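Local coordinates for DUF2666 domain-containing protein (Pyrococcus furiosus, PDB 3V68) that is of unknown function but belongs to the DUF2666 family and probably binds double-stranded DNA, at residues I116-G121 with A225-L230. Sequence-based numbering, arbitrary orientation. Where two conformers were deposited one is given.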
ATOM      1  N   ILE A 116       7.509  -1.436  -6.581  1.00 13.22           N
ATOM      2  CA  ILE A 116       6.402  -0.954  -5.762  1.00 13.18           C
ATOM      3  C   ILE A 116       6.141  -1.931  -4.616  1.00 13.08           C
ATOM      4  O   ILE A 116       6.157  -1.551  -3.440  1.00 12.73           O
ATOM      5  CB  ILE A 116       5.117  -0.778  -6.620  1.00 13.10           C
ATOM      6  CG1 ILE A 116       5.330   0.248  -7.752  1.00 13.69           C
ATOM      7  CG2 ILE A 116       3.917  -0.419  -5.745  1.00 13.61           C
ATOM      8  CD1 ILE A 116       5.893   1.607  -7.303  1.00 15.03           C
ATOM      9  N   GLU A 117       5.896  -3.189  -4.967  1.00 12.93           N
ATOM     10  CA  GLU A 117       5.842  -4.248  -3.975  1.00 12.94           C
ATOM     11  C   GLU A 117       7.233  -4.443  -3.387  1.00 12.32           C
ATOM     12  O   GLU A 117       8.242  -4.244  -4.064  1.00 12.57           O
ATOM     13  CB  GLU A 117       5.336  -5.553  -4.593  1.00 13.41           C
ATOM     14  CG  GLU A 117       3.875  -5.476  -5.032  1.00 16.07           C
ATOM     15  CD  GLU A 117       3.325  -6.800  -5.528  1.00 19.67           C
ATOM     16  OE1 GLU A 117       3.928  -7.408  -6.443  1.00 21.67           O
ATOM     17  OE2 GLU A 117       2.277  -7.233  -5.012  1.00 21.71           O
ATOM     18  N   PHE A 118       7.273  -4.806  -2.115  1.00 11.89           N
ATOM     19  CA  PHE A 118       8.518  -5.173  -1.458  1.00 11.66           C
ATOM     20  C   PHE A 118       8.937  -6.586  -1.852  1.00 11.85           C
ATOM     21  O   PHE A 118       8.136  -7.328  -2.414  1.00 11.64           O
ATOM     22  CB  PHE A 118       8.355  -5.035   0.055  1.00 11.79           C
ATOM     23  CG  PHE A 118       8.291  -3.615   0.515  1.00 12.12           C
ATOM     24  CD1 PHE A 118       9.446  -2.956   0.928  1.00 13.00           C
ATOM     25  CD2 PHE A 118       7.082  -2.920   0.516  1.00 13.11           C
ATOM     26  CE1 PHE A 118       9.400  -1.621   1.345  1.00 13.78           C
ATOM     27  CE2 PHE A 118       7.033  -1.587   0.931  1.00 14.20           C
ATOM     28  CZ  PHE A 118       8.191  -0.945   1.341  1.00 14.19           C
ATOM     29  N   PRO A 119      10.200  -6.955  -1.579  1.00 12.22           N
ATOM     30  CA  PRO A 119      10.659  -8.298  -1.923  1.00 12.42           C
ATOM     31  C   PRO A 119       9.820  -9.381  -1.260  1.00 12.59           C
ATOM     32  O   PRO A 119       9.245  -9.156  -0.194  1.00 13.04           O
ATOM     33  CB  PRO A 119      12.079  -8.334  -1.347  1.00 12.61           C
ATOM     34  CG  PRO A 119      12.505  -6.919  -1.341  1.00 12.56           C
ATOM     35  CD  PRO A 119      11.277  -6.157  -0.968  1.00 12.55           C
ATOM     36  N   GLY A 120       9.718 -10.534  -1.912  1.00 12.72           N
ATOM     37  CA  GLY A 120       9.213 -11.738  -1.244  1.00 12.78           C
ATOM     38  C   GLY A 120       7.817 -12.202  -1.601  1.00 12.58           C
ATOM     39  O   GLY A 120       7.386 -13.262  -1.141  1.00 13.27           O
ATOM     40  N   GLY A 121       7.107 -11.427  -2.413  1.00 12.44           N
ATOM     41  CA  GLY A 121       5.763 -11.805  -2.836  1.00 12.03           C
ATOM     42  C   GLY A 121       4.748 -11.794  -1.711  1.00 11.82           C
ATOM     43  O   GLY A 121       4.895 -11.050  -0.735  1.00 11.79           O
ATOM     44  N   ALA A 225      12.884   4.838  -2.586  1.00  9.66           N
ATOM     45  CA  ALA A 225      13.230   5.757  -3.656  1.00  9.67           C
ATOM     46  C   ALA A 225      12.098   5.851  -4.673  1.00  9.49           C
ATOM     47  O   ALA A 225      11.760   6.942  -5.118  1.00  9.87           O
ATOM     48  CB  ALA A 225      14.535   5.347  -4.320  1.00  9.83           C
ATOM     49  N   ALA A 226      11.495   4.709  -5.023  1.00  9.52           N
ATOM     50  CA  ALA A 226      10.347   4.733  -5.927  1.00  9.50           C
ATOM     51  C   ALA A 226       9.183   5.527  -5.339  1.00  9.21           C
ATOM     52  O   ALA A 226       8.572   6.342  -6.030  1.00  8.95           O
ATOM     53  CB  ALA A 226       9.910   3.321  -6.291  1.00 10.10           C
ATOM     54  N   ARG A 227       8.891   5.301  -4.061  1.00  8.71           N
ATOM     55  CA  ARG A 227       7.811   6.018  -3.392  1.00  9.05           C
ATOM     56  C   ARG A 227       8.092   7.519  -3.340  1.00  8.97           C
ATOM     57  O   ARG A 227       7.195   8.324  -3.577  1.00  9.39           O
ATOM     58  CB  ARG A 227       7.582   5.453  -1.994  1.00  8.81           C
ATOM     59  CG  ARG A 227       6.810   4.145  -2.028  1.00  9.33           C
ATOM     60  CD  ARG A 227       6.941   3.368  -0.731  1.00 10.47           C
ATOM     61  NE  ARG A 227       5.938   2.305  -0.679  1.00 10.82           N
ATOM     62  CZ  ARG A 227       6.027   1.149  -1.334  1.00 11.96           C
ATOM     63  NH1 ARG A 227       7.087   0.875  -2.093  1.00 12.85           N
ATOM     64  NH2 ARG A 227       5.049   0.265  -1.231  1.00 13.03           N
ATOM     65  N   GLU A 228       9.334   7.890  -3.036  1.00  9.12           N
ATOM     66  CA  GLU A 228       9.705   9.302  -2.996  1.00  9.75           C
ATOM     67  C   GLU A 228       9.569   9.959  -4.367  1.00  9.69           C
ATOM     68  O   GLU A 228       9.034  11.066  -4.476  1.00 10.07           O
ATOM     69  CB  GLU A 228      11.118   9.486  -2.433  1.00  9.50           C
ATOM     70  CG  GLU A 228      11.544  10.952  -2.250  1.00 11.24           C
ATOM     71  CD  GLU A 228      10.692  11.733  -1.257  1.00 13.34           C
ATOM     72  OE1 GLU A 228       9.996  11.123  -0.420  1.00 12.85           O
ATOM     73  OE2 GLU A 228      10.741  12.981  -1.302  1.00 14.60           O
ATOM     74  N   MET A 229      10.036   9.270  -5.411  0.50  9.92           N
ATOM     75  CA  MET A 229       9.923   9.774  -6.783  0.50  9.94           C
ATOM     76  C   MET A 229       8.459  10.019  -7.148  0.50 10.19           C
ATOM     77  O   MET A 229       8.102  11.085  -7.658  0.50 10.33           O
ATOM     78  CB  MET A 229      10.576   8.803  -7.772  0.50 10.05           C
ATOM     79  CG  MET A 229      10.516   9.248  -9.233  0.50  9.55           C
ATOM     80  SD  MET A 229       9.006   8.761 -10.091  0.50  7.34           S
ATOM     81  CE  MET A 229       9.314   7.025 -10.383  0.50  8.39           C
ATOM     82  N   LEU A 230       7.616   9.035  -6.857  1.00 10.05           N
ATOM     83  CA  LEU A 230       6.176   9.144  -7.109  1.00 10.24           C
ATOM     84  C   LEU A 230       5.502  10.267  -6.318  1.00 10.57           C
ATOM     85  O   LEU A 230       4.600  10.928  -6.831  1.00 10.23           O
ATOM     86  CB  LEU A 230       5.479   7.806  -6.853  1.00  9.98           C
ATOM     87  CG  LEU A 230       5.851   6.680  -7.819  1.00 11.15           C
ATOM     88  CD1 LEU A 230       5.293   5.370  -7.314  1.00 10.97           C
ATOM     89  CD2 LEU A 230       5.409   6.958  -9.256  1.00 11.80           C
TER
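A226 meets I116 where the loop 116-121 passes helix 219-231, and their CA atoms, 6.9 Å apart, are the nearest pair of CA atoms across the two segments. The methyl of A226 points toward the loop but stands only at the margin of contact, its CB 4.5 Å from CD1 of I116.

R227, next along the helix, supplies the polar link and illustrates how one arginine can fasten a loop that has no regular structure. Its chain runs extended from CG to NE, with CD anti to CA (chi2 162°), and carries the guanidinium out to the carbonyl of I116. Both terminal nitrogens donate to that single oxygen, NH1 to I116 O at 2.9 Å and NH2 to I116 O at 3.1 Å. The oxygen lies close to the guanidinium plane; NH1 approaches on a lone pair, whereas NH2 is tilted 26° from the carbonyl plane. F118 covers one face of the same group, its CE2 3.4 Å above the guanidinium plane and displaced toward the rim, with the two planes 38° apart. A salt bridge from NE to D238 and a bond from NH1 to the R223 carbonyl further fix the group, and could help offset the nearby charge of R107. An alanine in place of R227 would probably leave the I116 carbonyl without either donor and D238 without its cationic mate.

One turn beyond A226, L230 completes the apolar side: its CD1 packs 3.8 Å from CD1 of I116, the two side chains crossing at about a right angle.

The whole is a buried helix-to-loop junction built on an end-on, two-nitrogen arginine grip of a backbone carbonyl, joining the loop between helix 91-110 and strand 136-143 to helix 219-231, and so linking parts of the chain that belong to the two DUF2666 sequence regions.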